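Local coordinates for BIFUNCTIONAL PROTEIN Proline utilization A (PutA) (Corynebacterium freiburgense, PDB 5UX5), which catalyses both steps of proline catabolism, FAD-dependent oxidation of proline to pyrroline-5-carboxylate and NAD-dependent oxidation of the glutamate semialdehyde formed from it to glutamate, in one bifunctional chain, at residues Ser580-His585 with Gly911-Ile916; Lys939-Leu944 with Val1044-Arg1049; Val154-Glu159 with Thr400-Ala405; Ala160-Gly165 with Thr741-Asp746. All coordinates share one frame; numbering follows the deposited sequence.

Contact 1 (Ser580-His585 with Gly911-Ile916)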
loop_
_atom_site.group_PDB
_atom_site.type_symbol
_atom_site.label_atom_id
_atom_site.label_comp_id
_atom_site.label_asym_id
_atom_site.label_seq_id
_atom_site.Cartn_x
_atom_site.Cartn_y
_atom_site.Cartn_z
ATOM N N SER A 580 -32.907 19.204 4.152
ATOM C CA SER A 580 -32.538 19.936 2.948
ATOM C C SER A 580 -32.744 19.048 1.732
ATOM O O SER A 580 -32.800 17.820 1.838
ATOM C CB SER A 580 -31.090 20.399 3.007
ATOM O OG SER A 580 -30.299 19.450 3.702
ATOM N N LYS A 581 -32.861 19.677 0.568
ATOM C CA LYS A 581 -33.089 18.962 -0.681
ATOM C C LYS A 581 -32.017 19.340 -1.692
ATOM O O LYS A 581 -31.694 20.526 -1.864
ATOM C CB LYS A 581 -34.490 19.253 -1.267
ATOM C CG LYS A 581 -34.766 18.490 -2.568
ATOM C CD LYS A 581 -36.151 18.723 -3.186
ATOM C CE LYS A 581 -36.373 20.134 -3.674
ATOM N NZ LYS A 581 -37.661 20.274 -4.418
ATOM N N PHE A 582 -31.499 18.333 -2.391
ATOM C CA PHE A 582 -30.402 18.516 -3.337
ATOM C C PHE A 582 -30.946 18.623 -4.756
ATOM O O PHE A 582 -31.885 17.919 -5.126
ATOM C CB PHE A 582 -29.408 17.360 -3.219
ATOM C CG PHE A 582 -28.289 17.385 -4.211
ATOM C CD1 PHE A 582 -27.205 18.259 -4.045
ATOM C CD2 PHE A 582 -28.272 16.490 -5.279
ATOM C CE1 PHE A 582 -26.136 18.260 -4.933
ATOM C CE2 PHE A 582 -27.212 16.489 -6.176
ATOM C CZ PHE A 582 -26.138 17.381 -5.993
ATOM N N THR A 583 -30.385 19.544 -5.529
ATOM C CA THR A 583 -30.705 19.683 -6.947
ATOM C C THR A 583 -29.403 19.640 -7.728
ATOM O O THR A 583 -28.570 20.558 -7.580
ATOM C CB THR A 583 -31.465 20.979 -7.210
ATOM O OG1 THR A 583 -32.671 20.958 -6.440
ATOM C CG2 THR A 583 -31.798 21.125 -8.697
ATOM N N PRO A 584 -29.184 18.619 -8.550
ATOM C CA PRO A 584 -27.904 18.507 -9.263
ATOM C C PRO A 584 -27.721 19.569 -10.330
ATOM O O PRO A 584 -28.677 20.116 -10.886
ATOM C CB PRO A 584 -27.972 17.120 -9.908
ATOM C CG PRO A 584 -29.458 16.815 -10.019
ATOM C CD PRO A 584 -30.053 17.449 -8.767
ATOM N N HIS A 585 -26.451 19.858 -10.596
ATOM C CA HIS A 585 -26.007 20.526 -11.810
ATOM C C HIS A 585 -26.532 19.788 -13.044
ATOM O O HIS A 585 -26.849 18.593 -12.981
ATOM C CB HIS A 585 -24.468 20.540 -11.865
ATOM C CG HIS A 585 -23.811 21.362 -10.804
ATOM N ND1 HIS A 585 -22.551 21.074 -10.323
ATOM C CD2 HIS A 585 -24.206 22.490 -10.170
ATOM C CE1 HIS A 585 -22.211 21.970 -9.413
ATOM N NE2 HIS A 585 -23.198 22.841 -9.306
ATOM N N GLY A 911 -23.959 20.240 -7.101
ATOM C CA GLY A 911 -25.310 20.750 -7.187
ATOM C C GLY A 911 -25.501 21.841 -6.167
ATOM O O GLY A 911 -24.540 22.459 -5.703
ATOM N N THR A 912 -26.755 22.059 -5.801
ATOM C CA THR A 912 -27.085 23.096 -4.837
ATOM C C THR A 912 -28.104 22.545 -3.861
ATOM O O THR A 912 -28.912 21.695 -4.230
ATOM C CB THR A 912 -27.636 24.331 -5.530
ATOM O OG1 THR A 912 -28.609 23.930 -6.505
ATOM C CG2 THR A 912 -26.498 25.093 -6.219
ATOM N N TRP A 913 -28.058 23.029 -2.619
ATOM C CA TRP A 913 -28.961 22.589 -1.562
ATOM C C TRP A 913 -29.872 23.727 -1.119
ATOM O O TRP A 913 -29.483 24.901 -1.127
ATOM C CB TRP A 913 -28.186 22.057 -0.347
ATOM C CG TRP A 913 -27.474 20.762 -0.596
ATOM C CD1 TRP A 913 -26.274 20.596 -1.206
ATOM C CD2 TRP A 913 -27.934 19.442 -0.256
ATOM N NE1 TRP A 913 -25.941 19.260 -1.264
ATOM C CE2 TRP A 913 -26.945 18.530 -0.693
ATOM C CE3 TRP A 913 -29.089 18.944 0.361
ATOM C CZ2 TRP A 913 -27.080 17.148 -0.540
ATOM C CZ3 TRP A 913 -29.214 17.574 0.529
ATOM C CH2 TRP A 913 -28.217 16.693 0.081
ATOM N N GLU A 914 -31.088 23.363 -0.710
ATOM C CA GLU A 914 -32.052 24.326 -0.200
ATOM C C GLU A 914 -32.720 23.788 1.053
ATOM O O GLU A 914 -32.965 22.587 1.166
ATOM C CB GLU A 914 -33.126 24.644 -1.242
ATOM C CG GLU A 914 -34.022 23.462 -1.636
ATOM C CD GLU A 914 -35.066 23.828 -2.697
ATOM O OE1 GLU A 914 -35.549 24.981 -2.713
ATOM O OE2 GLU A 914 -35.396 22.966 -3.532
ATOM N N ASP A 915 -33.023 24.678 1.994
ATOM C CA ASP A 915 -33.848 24.274 3.130
ATOM C C ASP A 915 -35.235 23.815 2.658
ATOM O O ASP A 915 -35.783 24.332 1.680
ATOM C CB ASP A 915 -33.979 25.435 4.125
ATOM C CG ASP A 915 -32.758 25.605 5.012
ATOM O OD1 ASP A 915 -32.222 24.597 5.496
ATOM O OD2 ASP A 915 -32.319 26.748 5.232
ATOM N N ILE A 916 -35.787 22.805 3.334
ATOM C CA ILE A 916 -37.174 22.393 3.139
ATOM C C ILE A 916 -37.918 22.493 4.467
ATOM O O ILE A 916 -37.327 22.671 5.529
ATOM C CB ILE A 916 -37.317 20.973 2.550
ATOM C CG1 ILE A 916 -36.750 19.898 3.471
ATOM C CG2 ILE A 916 -36.732 20.882 1.152
ATOM C CD1 ILE A 916 -36.759 18.505 2.802
#
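One face of the W913 indole carries the CB of F582, which sits 3.5 Å from the centroid of the six-membered ring and 9° off its normal, a CH-pi contact; the backbone carbonyl carbon of S580 lies at the indole edge. The two rings cross obliquely, planes at 48°, with CD1 of F582 above the five-membered ring and CD1 of W913 at the phenyl edge. F582 reaches there with CG anti to its backbone N, whereas W913 swings CG anti to its carbonyl carbon, so the indole leans back over the neighbouring strand. Its NE1 is engaged by the carbonyl of A908, R1050 makes a cation-pi contact with W913, and L574 of helix 550-574 touches both side chains. One face of the H585 imidazole receives G911, whose CA lies 3.7 Å from the ring centroid.

Four backbone hydrogen bonds set the pairing. K581 N to E914 O (3.0 Å) and E914 N to K581 O form one hydrogen-bonded pair; T583 N to T912 O (2.9 Å), nearly along the C=O axis, and T912 N to T583 O form the other. F582-W913 is the non-hydrogen-bonded pair between them. On the face of K581 and E914 the side chains run side by side, closing with a long salt bridge, K581 NZ to E914 OE2 at 3.6 Å.

The strand directions, 153° apart, thus define an antiparallel ladder: strand 911-915 pairs with strand 580-591, otherwise flanked by parallel neighbours, in a mixed sheet of the aldehyde dehydrogenase region, as in a Rossmann-type dinucleotide-binding fold.

Contact 2 (Lys939-Leu944 with Val1044-Arg1049)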
loop_
_atom_site.group_PDB
_atom_site.type_symbol
_atom_site.label_atom_id
_atom_site.label_comp_id
_atom_site.label_asym_id
_atom_site.label_seq_id
_atom_site.Cartn_x
_atom_site.Cartn_y
_atom_site.Cartn_z
ATOM N N LYS A 939 -33.602 29.522 15.496
ATOM C CA LYS A 939 -33.802 28.346 16.336
ATOM C C LYS A 939 -33.726 27.072 15.505
ATOM O O LYS A 939 -33.165 26.062 15.942
ATOM C CB LYS A 939 -35.126 28.437 17.089
ATOM C CG LYS A 939 -35.157 29.534 18.174
ATOM C CD LYS A 939 -36.522 29.575 18.864
ATOM C CE LYS A 939 -36.600 30.621 19.983
ATOM N NZ LYS A 939 -36.214 31.995 19.559
ATOM N N ARG A 940 -34.241 27.113 14.287
ATOM C CA ARG A 940 -34.207 25.930 13.450
ATOM C C ARG A 940 -32.771 25.586 13.059
ATOM O O ARG A 940 -32.409 24.407 13.001
ATOM C CB ARG A 940 -35.085 26.167 12.224
ATOM C CG ARG A 940 -35.084 25.028 11.248
ATOM C CD ARG A 940 -35.859 25.396 10.016
ATOM N NE ARG A 940 -35.847 24.300 9.071
ATOM C CZ ARG A 940 -36.578 23.205 9.244
ATOM N NH1 ARG A 940 -37.334 23.106 10.331
ATOM N NH2 ARG A 940 -36.545 22.207 8.360
ATOM N N ALA A 941 -31.937 26.608 12.808
ATOM C CA ALA A 941 -30.530 26.387 12.488
ATOM C C ALA A 941 -29.736 25.959 13.714
ATOM O O ALA A 941 -28.748 25.223 13.579
ATOM C CB ALA A 941 -29.907 27.644 11.881
ATOM N N ALA A 942 -30.098 26.452 14.903
ATOM C CA ALA A 942 -29.411 26.001 16.109
ATOM C C ALA A 942 -29.635 24.517 16.353
ATOM O O ALA A 942 -28.715 23.803 16.769
ATOM C CB ALA A 942 -29.869 26.792 17.329
ATOM N N ALA A 943 -30.863 24.044 16.138
ATOM C CA ALA A 943 -31.185 22.651 16.427
ATOM C C ALA A 943 -30.552 21.719 15.417
ATOM O O ALA A 943 -30.036 20.654 15.784
ATOM C CB ALA A 943 -32.701 22.442 16.452
ATOM N N LEU A 944 -30.614 22.096 14.138
ATOM C CA LEU A 944 -30.076 21.251 13.085
ATOM C C LEU A 944 -28.554 21.163 13.157
ATOM O O LEU A 944 -27.979 20.128 12.788
ATOM C CB LEU A 944 -30.550 21.772 11.722
ATOM C CG LEU A 944 -32.074 21.660 11.539
ATOM C CD1 LEU A 944 -32.543 22.192 10.212
ATOM C CD2 LEU A 944 -32.532 20.251 11.700
ATOM N N VAL A 1044 -27.901 31.043 2.690
ATOM C CA VAL A 1044 -27.538 30.520 4.000
ATOM C C VAL A 1044 -28.585 29.507 4.428
ATOM O O VAL A 1044 -29.775 29.828 4.527
ATOM C CB VAL A 1044 -27.410 31.655 5.023
ATOM C CG1 VAL A 1044 -26.994 31.102 6.346
ATOM C CG2 VAL A 1044 -26.385 32.658 4.539
ATOM N N LEU A 1045 -28.149 28.279 4.697
ATOM C CA LEU A 1045 -29.077 27.202 5.020
ATOM C C LEU A 1045 -29.245 27.050 6.520
ATOM O O LEU A 1045 -28.277 27.126 7.289
ATOM C CB LEU A 1045 -28.628 25.869 4.444
ATOM C CG LEU A 1045 -28.472 25.887 2.942
ATOM C CD1 LEU A 1045 -28.198 24.468 2.436
ATOM C CD2 LEU A 1045 -29.668 26.507 2.280
ATOM N N ALA A 1046 -30.495 26.833 6.923
ATOM C CA ALA A 1046 -30.757 26.447 8.296
ATOM C C ALA A 1046 -30.128 25.100 8.590
ATOM O O ALA A 1046 -29.613 24.882 9.688
ATOM C CB ALA A 1046 -32.264 26.421 8.552
ATOM N N ASP A 1047 -30.159 24.185 7.613
ATOM C CA ASP A 1047 -29.681 22.822 7.812
ATOM C C ASP A 1047 -28.173 22.823 7.980
ATOM O O ASP A 1047 -27.433 22.884 6.992
ATOM C CB ASP A 1047 -30.068 21.919 6.643
ATOM C CG ASP A 1047 -30.034 20.411 7.031
ATOM O OD1 ASP A 1047 -29.591 20.088 8.155
ATOM O OD2 ASP A 1047 -30.428 19.553 6.214
ATOM N N GLY A 1048 -27.710 22.654 9.221
ATOM C CA GLY A 1048 -26.284 22.580 9.467
ATOM C C GLY A 1048 -25.604 21.391 8.817
ATOM O O GLY A 1048 -24.390 21.450 8.546
ATOM N N ARG A 1049 -26.360 20.318 8.532
ATOM C CA ARG A 1049 -25.780 19.201 7.799
ATOM C C ARG A 1049 -25.157 19.678 6.503
ATOM O O ARG A 1049 -24.187 19.082 6.036
ATOM C CB ARG A 1049 -26.834 18.129 7.511
ATOM C CG ARG A 1049 -26.273 16.872 6.873
ATOM C CD ARG A 1049 -25.106 16.316 7.702
ATOM N NE ARG A 1049 -24.478 15.125 7.116
ATOM C CZ ARG A 1049 -23.499 15.159 6.201
ATOM N NH1 ARG A 1049 -23.031 16.313 5.751
ATOM N NH2 ARG A 1049 -22.978 14.035 5.721
#
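L944 overlaps the turn at A1046-G1048 from one side, its CD1 3.8 Å from CA of D1047 and its CB 3.9 Å from N of G1048. CG of L944 stands anti to its carbonyl carbon, and the same CD1 lies over one face of the R940 guanidinium, offset toward its rim. One turn earlier on helix 936-953, A941 meets A1046: the CA atoms are 4.2 Å apart, and A941 CA donates a CA-H...O contact to A1046 O at 3.3 Å. R940, extended from CG to NE, runs past the methyl of A1046, with CD 4.0 Å from A1046 CB, before its NH2 bonds to S918 OG.

D1047 occupies the N-cap position of helix 1048-1051. Its OD1 accepts from R1049 N at 3.3 Å, the donor standing well above the carboxylate plane, while OD2 is taken by S580 OG.

No hydrogen bond joins the two segments. The small alanines allow backbone to approach backbone, and the contact rests on aliphatic surface and one CH...O interaction. The polar ends of these side chains turn to other partners, OD2 of D1047 to S580 and NH2 of R940 to S918. Apolar contact therefore joins helix to turn, while polar bonds tie both to strands and loops outside.

Contact 3 (Val154-Glu159 with Thr400-Ala405)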
loop_
_atom_site.group_PDB
_atom_site.type_symbol
_atom_site.label_atom_id
_atom_site.label_comp_id
_atom_site.label_asym_id
_atom_site.label_seq_id
_atom_site.Cartn_x
_atom_site.Cartn_y
_atom_site.Cartn_z
ATOM N N VAL A 154 23.778 -22.895 10.297
ATOM C CA VAL A 154 24.269 -21.542 10.503
ATOM C C VAL A 154 23.486 -20.603 9.593
ATOM O O VAL A 154 23.433 -20.794 8.372
ATOM C CB VAL A 154 25.781 -21.472 10.254
ATOM C CG1 VAL A 154 26.317 -20.082 10.529
ATOM C CG2 VAL A 154 26.470 -22.470 11.171
ATOM N N ASN A 155 22.850 -19.604 10.200
ATOM C CA ASN A 155 21.964 -18.667 9.514
ATOM C C ASN A 155 22.396 -17.251 9.861
ATOM O O ASN A 155 22.431 -16.882 11.041
ATOM C CB ASN A 155 20.505 -18.930 9.934
ATOM C CG ASN A 155 19.482 -18.030 9.231
ATOM O OD1 ASN A 155 18.594 -17.489 9.878
ATOM N ND2 ASN A 155 19.585 -17.895 7.916
ATOM N N LEU A 156 22.702 -16.455 8.841
ATOM C CA LEU A 156 23.217 -15.107 9.049
ATOM C C LEU A 156 22.058 -14.113 9.139
ATOM O O LEU A 156 21.274 -13.970 8.192
ATOM C CB LEU A 156 24.182 -14.726 7.931
ATOM C CG LEU A 156 24.763 -13.312 8.091
ATOM C CD1 LEU A 156 25.645 -13.210 9.327
ATOM C CD2 LEU A 156 25.543 -12.887 6.849
ATOM N N LEU A 157 21.936 -13.449 10.283
ATOM C CA LEU A 157 20.950 -12.395 10.476
ATOM C C LEU A 157 21.603 -11.020 10.331
ATOM O O LEU A 157 22.830 -10.888 10.295
ATOM C CB LEU A 157 20.289 -12.535 11.848
ATOM C CG LEU A 157 19.665 -13.907 12.143
ATOM C CD1 LEU A 157 19.146 -13.982 13.592
ATOM C CD2 LEU A 157 18.581 -14.283 11.139
ATOM N N GLY A 158 20.782 -9.978 10.262
ATOM C CA GLY A 158 21.372 -8.651 10.243
ATOM C C GLY A 158 20.391 -7.579 9.812
ATOM O O GLY A 158 19.180 -7.753 9.910
ATOM N N GLU A 159 20.965 -6.453 9.377
ATOM C CA GLU A 159 20.220 -5.268 8.950
ATOM C C GLU A 159 19.198 -5.628 7.875
ATOM O O GLU A 159 19.438 -6.495 7.032
ATOM C CB GLU A 159 21.208 -4.208 8.418
ATOM C CG GLU A 159 20.918 -2.724 8.729
ATOM C CD GLU A 159 22.057 -1.785 8.282
ATOM O OE1 GLU A 159 22.831 -2.127 7.352
ATOM O OE2 GLU A 159 22.193 -0.692 8.869
ATOM N N THR A 400 21.251 -22.370 14.202
ATOM C CA THR A 400 22.233 -21.531 14.888
ATOM C C THR A 400 22.301 -20.155 14.235
ATOM O O THR A 400 22.890 -20.020 13.143
ATOM C CB THR A 400 23.607 -22.205 14.887
ATOM O OG1 THR A 400 23.510 -23.469 15.551
ATOM C CG2 THR A 400 24.646 -21.358 15.601
ATOM N N PRO A 401 21.754 -19.112 14.873
ATOM C CA PRO A 401 21.793 -17.770 14.282
ATOM C C PRO A 401 23.125 -17.101 14.554
ATOM O O PRO A 401 23.668 -17.169 15.660
ATOM C CB PRO A 401 20.665 -17.026 15.005
ATOM C CG PRO A 401 20.482 -17.759 16.304
ATOM C CD PRO A 401 21.266 -19.074 16.258
ATOM N N VAL A 402 23.667 -16.468 13.521
ATOM C CA VAL A 402 24.901 -15.706 13.647
ATOM C C VAL A 402 24.715 -14.341 12.990
ATOM O O VAL A 402 23.791 -14.114 12.200
ATOM C CB VAL A 402 26.127 -16.452 13.061
ATOM C CG1 VAL A 402 26.290 -17.797 13.733
ATOM C CG2 VAL A 402 25.982 -16.638 11.569
ATOM N N VAL A 403 25.609 -13.416 13.335
ATOM C CA VAL A 403 25.436 -12.030 12.938
ATOM C C VAL A 403 26.784 -11.322 12.838
ATOM O O VAL A 403 27.780 -11.729 13.445
ATOM C CB VAL A 403 24.498 -11.316 13.942
ATOM C CG1 VAL A 403 25.213 -11.060 15.272
ATOM C CG2 VAL A 403 23.932 -10.055 13.340
ATOM N N HIS A 404 26.815 -10.274 12.018
ATOM C CA HIS A 404 27.900 -9.309 12.037
ATOM C C HIS A 404 27.776 -8.430 13.281
ATOM O O HIS A 404 26.670 -8.134 13.740
ATOM C CB HIS A 404 27.865 -8.456 10.774
ATOM C CG HIS A 404 29.046 -7.550 10.633
ATOM N ND1 HIS A 404 29.135 -6.334 11.277
ATOM C CD2 HIS A 404 30.196 -7.694 9.935
ATOM C CE1 HIS A 404 30.287 -5.765 10.977
ATOM N NE2 HIS A 404 30.949 -6.569 10.163
ATOM N N ALA A 405 28.925 -8.013 13.829
ATOM C CA ALA A 405 28.961 -7.397 15.160
ATOM C C ALA A 405 27.995 -6.222 15.301
ATOM O O ALA A 405 27.234 -6.145 16.274
ATOM C CB ALA A 405 30.387 -6.955 15.489
#
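Three backbone hydrogen bonds carry the pairing. N155 N gives to T400 O at 3.0 Å, V402 N to N155 O at 2.8 Å, and L157 N to V402 O at 2.7 Å. The last runs nearly along the C=O axis, whereas in the other two the donor stands above the carbonyl plane. Alternation of donor and acceptor between the strands, with V154-T400, N155-P401 and L156-V402 in register, is the evidence for a parallel ladder; the short segments diverge by 39°. P401, which has no N-H, sits where its CA instead makes a CA-H...O contact with N155 O.

The apolar contacts fall on two faces. On the face of V154, L156, T400 and V402, V154 CG1, anti to its backbone N, crosses V402 CG2 obliquely at 3.6 Å. L156 CD1 bends back over the neighbouring strand to lie 3.8 Å from V403 CA. Helices 164-178 and 136-147 pack against this face. On the other, L157 and P401 lie side by side, L157 CD1 to P401 CB at 3.7 Å, and both meet L415 of helix 408-421.

Polar side-chain bonding centres on N155, whose OD1 accepts from Y399 OH and whose ND2 gives to S187 O, fixing the amide; this side chain is about 8 Å from the bound FAD.

Parallel strands 151-157 and 396-403, 241 residues apart at the closest ends of these segments, are neighbours in a curled all-parallel sheet. This joining of early and late strands closes the TIM-type barrel of the proline dehydrogenase region.

Contact 4 (Ala160-Gly165 with Thr741-Asp746)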
loop_
_atom_site.group_PDB
_atom_site.type_symbol
_atom_site.label_atom_id
_atom_site.label_comp_id
_atom_site.label_asym_id
_atom_site.label_seq_id
_atom_site.Cartn_x
_atom_site.Cartn_y
_atom_site.Cartn_z
ATOM N N ALA A 160 18.059 -4.938 7.891
ATOM C CA ALA A 160 17.022 -5.200 6.898
ATOM C C ALA A 160 17.601 -5.061 5.500
ATOM O O ALA A 160 18.369 -4.139 5.220
ATOM C CB ALA A 160 15.850 -4.235 7.061
ATOM N N VAL A 161 17.256 -6.003 4.627
ATOM C CA VAL A 161 17.811 -6.037 3.275
ATOM C C VAL A 161 16.892 -5.197 2.391
ATOM O O VAL A 161 16.000 -5.706 1.710
ATOM C CB VAL A 161 17.990 -7.459 2.755
ATOM C CG1 VAL A 161 18.704 -7.430 1.413
ATOM C CG2 VAL A 161 18.763 -8.292 3.750
ATOM N N LEU A 162 17.146 -3.883 2.386
ATOM C CA LEU A 162 16.418 -2.921 1.571
ATOM C C LEU A 162 17.143 -2.525 0.292
ATOM O O LEU A 162 16.497 -2.008 -0.624
ATOM C CB LEU A 162 16.111 -1.671 2.401
ATOM C CG LEU A 162 15.321 -2.076 3.657
ATOM C CD1 LEU A 162 15.023 -0.924 4.601
ATOM C CD2 LEU A 162 14.039 -2.761 3.270
ATOM N N GLY A 163 18.457 -2.778 0.185
ATOM C CA GLY A 163 19.204 -2.396 -0.998
ATOM C C GLY A 163 20.210 -3.451 -1.419
ATOM O O GLY A 163 20.439 -4.434 -0.717
ATOM N N ASP A 164 20.818 -3.233 -2.586
ATOM C CA ASP A 164 21.808 -4.196 -3.067
ATOM C C ASP A 164 23.057 -4.227 -2.195
ATOM O O ASP A 164 23.768 -5.234 -2.184
ATOM C CB ASP A 164 22.207 -3.903 -4.512
ATOM C CG ASP A 164 21.143 -4.332 -5.521
ATOM O OD1 ASP A 164 20.409 -5.345 -5.287
ATOM O OD2 ASP A 164 21.061 -3.631 -6.562
ATOM N N GLY A 165 23.355 -3.142 -1.487
ATOM C CA GLY A 165 24.511 -3.078 -0.607
ATOM C C GLY A 165 24.426 -4.111 0.494
ATOM O O GLY A 165 25.326 -4.934 0.654
ATOM N N THR A 741 19.628 6.793 7.456
ATOM C CA THR A 741 20.143 7.423 6.246
ATOM C C THR A 741 20.943 6.438 5.401
ATOM O O THR A 741 20.759 6.375 4.177
ATOM C CB THR A 741 20.990 8.640 6.594
ATOM O OG1 THR A 741 20.376 9.365 7.673
ATOM C CG2 THR A 741 21.096 9.532 5.359
ATOM N N ASP A 742 21.824 5.651 6.031
ATOM C CA ASP A 742 22.550 4.631 5.282
ATOM C C ASP A 742 21.581 3.731 4.523
ATOM O O ASP A 742 21.751 3.491 3.320
ATOM C CB ASP A 742 23.410 3.778 6.212
ATOM C CG ASP A 742 24.698 4.444 6.636
ATOM O OD1 ASP A 742 25.248 5.333 5.921
ATOM O OD2 ASP A 742 25.180 4.022 7.711
ATOM N N GLN A 743 20.553 3.219 5.218
ATOM C CA GLN A 743 19.606 2.296 4.590
ATOM C C GLN A 743 18.809 2.963 3.475
ATOM O O GLN A 743 18.558 2.343 2.431
ATOM C CB GLN A 743 18.649 1.717 5.635
ATOM C CG GLN A 743 19.313 0.770 6.620
ATOM C CD GLN A 743 19.315 -0.660 6.124
ATOM O OE1 GLN A 743 20.053 -1.001 5.196
ATOM N NE2 GLN A 743 18.489 -1.507 6.736
ATOM N N LEU A 744 18.363 4.210 3.690
ATOM C CA LEU A 744 17.664 4.943 2.638
ATOM C C LEU A 744 18.537 5.082 1.404
ATOM O O LEU A 744 18.074 4.878 0.276
ATOM C CB LEU A 744 17.239 6.323 3.138
ATOM C CG LEU A 744 16.723 7.281 2.057
ATOM C CD1 LEU A 744 15.454 6.719 1.442
ATOM C CD2 LEU A 744 16.505 8.691 2.591
ATOM N N ILE A 745 19.812 5.406 1.604
ATOM C CA ILE A 745 20.734 5.513 0.476
ATOM C C ILE A 745 20.841 4.178 -0.254
ATOM O O ILE A 745 20.701 4.113 -1.480
ATOM C CB ILE A 745 22.106 6.022 0.956
ATOM C CG1 ILE A 745 21.993 7.488 1.361
ATOM C CG2 ILE A 745 23.176 5.828 -0.100
ATOM C CD1 ILE A 745 23.214 8.040 1.956
ATOM N N ASP A 746 21.036 3.085 0.498
ATOM C CA ASP A 746 21.153 1.764 -0.115
ATOM C C ASP A 746 19.892 1.407 -0.901
ATOM O O ASP A 746 19.957 0.920 -2.038
ATOM C CB ASP A 746 21.453 0.727 0.966
ATOM C CG ASP A 746 21.818 -0.642 0.389
ATOM O OD1 ASP A 746 22.164 -0.709 -0.810
ATOM O OD2 ASP A 746 21.785 -1.650 1.136
#
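The contact joins the two catalytic regions of the enzyme: the N-terminal start of helix 164-178, in the proline dehydrogenase part, meets helix 740-750 of the aldehyde dehydrogenase part. G163 is the N-cap residue, and D746 is directed toward this helix start, its CG anti to the backbone N (chi1 -171°). Its OD1 accepts from G165 N at 2.8 Å, using the syn lone pair, while OD2 takes E166 N. CG of D746 comes within 3.4 Å of G163 CA, a closeness that glycine, lacking a side chain, permits.

One turn back, Q743 bends at chi2 (-89°) so that its amide faces the loop preceding the helix. NE2 gives to A160 O at 3.0 Å, in the carbonyl plane and on a lone pair, with the acceptor near the amide plane; NE2 also bonds D707 OD1. The L162 side chain crosses that of Q743 at about a right angle, L162 CD1 4.1 Å from Q743 NE2.

The carboxylate thus binds two consecutive amides of the first helical turn, a place where the helix dipole would probably stabilise negative charge and lower the pKa of D746. Nearby D164 is balanced by salt bridges to R752 and R212, which should soften repulsion between the two acids.

In the fold
The contacts form two groups on opposite sides of the chain's centre. Contacts 1 and 2 lie 14 Å apart between centres and touch through D915 OD2 to A1046 N and S580 OG to D1047 OD2, both 2.5 Å, so the strand pair and the later turn are probably hydrogen-bonded to each other. Contacts 3 and 4, centres about 17 Å apart, touch where E159 CG packs on Q743 NE2; strand 151-157 leads into helix 164-178, linking the barrel with the interface between the catalytic regions. FAD is bound in the half of contact 3, whereas the NAD pocket begins at the end of strand 580-591, which carries contact 1. Contacts 1 and 3 are about 66 Å apart between centres.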